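Local structure of ORC1-type DNA replication protein 2 (Aeropyrum pernix, 1W5T) at residues A[145-148]-A[149-153]; A[155-158]-A[159-162]. The protein binds DNA and takes part in regulating DNA replication, and contains an N-terminal AAA+ ATPase domain and a C-terminal winged-helix domain. All coordinates share one frame; numbering follows the deposited sequence.

Contact 1: residues A[145-148]-A[149-153]; sequences DEFQ and SMLSS
The ring of F147 overlaps two side chains of the next helix, M150 and L151, in what is probably the Walker B region of the AAA+ domain, where strand 139-145 ends at D145 and E146 follows in the loop. M150 makes a Met-aromatic contact, its SD 3.6 Å from CD1 of F147 and oblique to the ring, while CE reaches CE1. Both methyls of L151 meet CE2 of F147, L151 CD2 at 3.9 Å. CG of F147 lies anti to the backbone N (chi1 -177°), which brings the ring end near these partners although CB points away. Without the ring, as with an alanine here, the M150 sulfur and the L151 methyls would probably lose the aromatic carbons they pack on, opening a gap toward M195. E146 O accepts both S149 N and S149 OG, each at 3.0 Å; a serine suits, its short hydroxyl folding back to the carbonyl. The E146 side chain lies about 4 Å from the bound magnesium ion and nucleotide, whereas D145 OD2 bonds to Y91 and T66. Q148 steadies that glutamate: its NE2 donates to E146 OE2 at 2.9 Å, almost straight at 168°, with the acceptor in the amide plane.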
# COMPACT_ATOMS: atom_id res chain seq x y z
N ASP A 145 4.45 -5.52 7.14
CA ASP A 145 3.64 -4.49 6.50
C ASP A 145 3.95 -3.07 6.96
O ASP A 145 4.43 -2.84 8.07
CB ASP A 145 2.16 -4.77 6.76
CG ASP A 145 1.27 -4.41 5.59
OD1 ASP A 145 1.67 -3.65 4.67
OD2 ASP A 145 0.11 -4.86 5.51
N GLU A 146 3.64 -2.10 6.09
CA GLU A 146 3.95 -0.70 6.35
C GLU A 146 5.42 -0.61 6.73
O GLU A 146 5.76 0.08 7.70
CB GLU A 146 3.09 -0.10 7.48
CG GLU A 146 1.57 -0.16 7.29
CD GLU A 146 1.04 0.75 6.19
OE1 GLU A 146 -0.17 0.70 5.89
OE2 GLU A 146 1.80 1.53 5.61
N PHE A 147 6.26 -1.29 5.95
CA PHE A 147 7.68 -1.42 6.23
C PHE A 147 8.35 -0.06 6.25
O PHE A 147 9.25 0.19 7.07
CB PHE A 147 8.38 -2.36 5.22
CG PHE A 147 9.83 -2.58 5.51
CD1 PHE A 147 10.24 -3.32 6.63
CD2 PHE A 147 10.80 -2.05 4.68
CE1 PHE A 147 11.57 -3.52 6.90
CE2 PHE A 147 12.16 -2.24 4.94
CZ PHE A 147 12.55 -2.98 6.04
N GLN A 148 7.89 0.85 5.38
CA GLN A 148 8.45 2.19 5.32
C GLN A 148 8.47 2.86 6.69
O GLN A 148 9.39 3.60 6.96
CB GLN A 148 7.75 3.08 4.28
CG GLN A 148 6.42 3.67 4.72
CD GLN A 148 5.32 2.63 4.85
OE1 GLN A 148 5.44 1.48 4.37
NE2 GLN A 148 4.24 3.04 5.48
N SER A 149 7.49 2.58 7.56
CA SER A 149 7.53 3.12 8.93
C SER A 149 8.65 2.53 9.81
O SER A 149 9.08 3.11 10.81
CB SER A 149 6.17 3.03 9.63
OG SER A 149 5.95 1.74 10.17
N MET A 150 9.14 1.37 9.42
CA MET A 150 10.28 0.81 10.11
C MET A 150 11.54 1.53 9.69
O MET A 150 12.53 1.42 10.38
CB MET A 150 10.41 -0.67 9.82
CG MET A 150 9.57 -1.52 10.73
SD MET A 150 9.65 -3.24 10.22
CE MET A 150 11.29 -3.65 10.63
N LEU A 151 11.52 2.26 8.57
CA LEU A 151 12.70 2.99 8.08
C LEU A 151 12.78 4.44 8.57
O LEU A 151 13.87 4.99 8.72
CB LEU A 151 12.78 2.96 6.54
CG LEU A 151 12.84 1.57 5.90
CD1 LEU A 151 12.50 1.64 4.41
CD2 LEU A 151 14.18 0.85 6.18
N SER A 152 11.62 5.07 8.80
CA SER A 152 11.57 6.42 9.37
C SER A 152 11.11 6.29 10.82
O SER A 152 9.93 6.51 11.15
CB SER A 152 10.67 7.36 8.56
OG SER A 152 9.37 6.82 8.41
N SER A 153 12.04 5.88 11.67
CA SER A 153 11.78 5.52 13.05
C SER A 153 13.15 5.55 13.72
O SER A 153 13.99 4.69 13.45
CB SER A 153 11.19 4.11 13.10
OG SER A 153 10.42 3.88 14.28

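Contact 2: residues A[155-158]-A[159-162]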
# COMPACT_ATOMS: atom_id res chain seq x y z
N ARG A 155 13.63 5.02 16.80
CA ARG A 155 13.56 3.89 17.73
C ARG A 155 14.10 2.57 17.16
O ARG A 155 14.40 1.64 17.92
CB ARG A 155 12.11 3.71 18.21
CG ARG A 155 11.68 4.67 19.34
CD ARG A 155 11.21 3.94 20.63
NE ARG A 155 12.16 2.90 21.05
CZ ARG A 155 12.52 2.62 22.30
NH1 ARG A 155 12.00 3.30 23.34
NH2 ARG A 155 13.39 1.64 22.53
N ILE A 156 14.22 2.47 15.83
CA ILE A 156 14.80 1.29 15.17
C ILE A 156 16.09 1.69 14.47
O ILE A 156 16.11 2.64 13.69
CB ILE A 156 13.79 0.63 14.18
CG1 ILE A 156 12.61 0.03 14.95
CG2 ILE A 156 14.47 -0.43 13.31
CD1 ILE A 156 11.34 -0.01 14.16
N ALA A 157 17.17 0.98 14.78
CA ALA A 157 18.50 1.30 14.27
C ALA A 157 18.89 0.45 13.06
O ALA A 157 18.62 -0.75 13.02
CB ALA A 157 19.52 1.13 15.36
N ALA A 158 19.56 1.09 12.11
CA ALA A 158 20.02 0.47 10.88
C ALA A 158 20.58 -0.93 11.15
O ALA A 158 20.23 -1.91 10.50
CB ALA A 158 21.08 1.35 10.22
N GLU A 159 21.46 -0.99 12.14
CA GLU A 159 22.18 -2.20 12.50
C GLU A 159 21.22 -3.34 12.87
O GLU A 159 21.49 -4.49 12.57
CB GLU A 159 23.14 -1.89 13.65
CG GLU A 159 22.51 -0.99 14.71
CD GLU A 159 22.90 0.48 14.58
OE1 GLU A 159 23.37 1.04 15.59
OE2 GLU A 159 22.73 1.10 13.50
N ASP A 160 20.10 -2.99 13.51
CA ASP A 160 19.04 -3.95 13.88
C ASP A 160 18.31 -4.58 12.70
O ASP A 160 18.15 -5.79 12.65
CB ASP A 160 18.02 -3.26 14.78
CG ASP A 160 18.58 -2.93 16.14
OD1 ASP A 160 19.55 -3.63 16.57
OD2 ASP A 160 18.10 -2.00 16.82
N LEU A 161 17.84 -3.73 11.78
CA LEU A 161 17.19 -4.18 10.57
C LEU A 161 18.13 -5.13 9.86
O LEU A 161 17.75 -6.16 9.28
CB LEU A 161 16.89 -3.00 9.65
CG LEU A 161 15.71 -2.08 9.97
CD1 LEU A 161 15.59 -1.02 8.88
CD2 LEU A 161 14.43 -2.87 10.11
N TYR A 162 19.40 -4.77 9.94
CA TYR A 162 20.46 -5.53 9.33
C TYR A 162 20.49 -6.95 9.88
O TYR A 162 20.52 -7.88 9.09
CB TYR A 162 21.77 -4.83 9.62
CG TYR A 162 22.89 -5.25 8.75
CD1 TYR A 162 23.47 -6.53 8.89
CD2 TYR A 162 23.41 -4.38 7.80
CE1 TYR A 162 24.52 -6.92 8.10
CE2 TYR A 162 24.47 -4.77 6.99
CZ TYR A 162 25.01 -6.05 7.15
OH TYR A 162 26.07 -6.47 6.37
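I156 and L161 make the apolar part of this helix start, their side chains crossing at about a right angle. CG2 of I156 touches CG of L161 at 3.9 Å and lies almost as near its CD2. The branch at the isoleucine CB serves this well: CG2 stands anti to the backbone N and faces the leucine, while CG1 lies beside that N. Both residues are buried, and I156 also rests on I103 of helix 100-111. The backbone bonds are uneven. A157 O receives two weak ones, from D160 N at 2.7 Å and from L161 N at 3.3 Å, whereas A158 O receives Y162 N at 3.0 Å and 152°, a regular helical bond. The acidic side chains of E159 and D160 both come near CB of A157. E159 bends back at chi2 (-99°), laying its CD 3.5 Å from CB of A157, where the small methyl lets the carboxylate lie close. D160 brings OD2 to 3.7 Å from the same CB. Two carboxylates at the first turn would probably interact favourably with the helix dipole. With A157 at the N-cap position, its methyl unable to accept a hydrogen bond, this is the N-terminal turn of helix 158-165 in the AAA+ ATPase domain.

From the N terminus, the chain leaves strand 139-145 of the parallel sheet, and contact 1 closes the turn into helix 148-151. A short loop then leads to contact 2, which opens helix 158-165. The contacts therefore stand in series, neither nesting nor crossing, with centres about 11 Å apart. L161 joins them: its CD2 lies 3.3 Å from CE of M150, and its CD1 lies 3.6 Å from CD2 of L151. I156 adds a looser approach, CG2 to M150 O. Through the L161 contacts the second helix packs against the first, linking the end of a strand beside the nucleotide site to the more outlying helix 158-165.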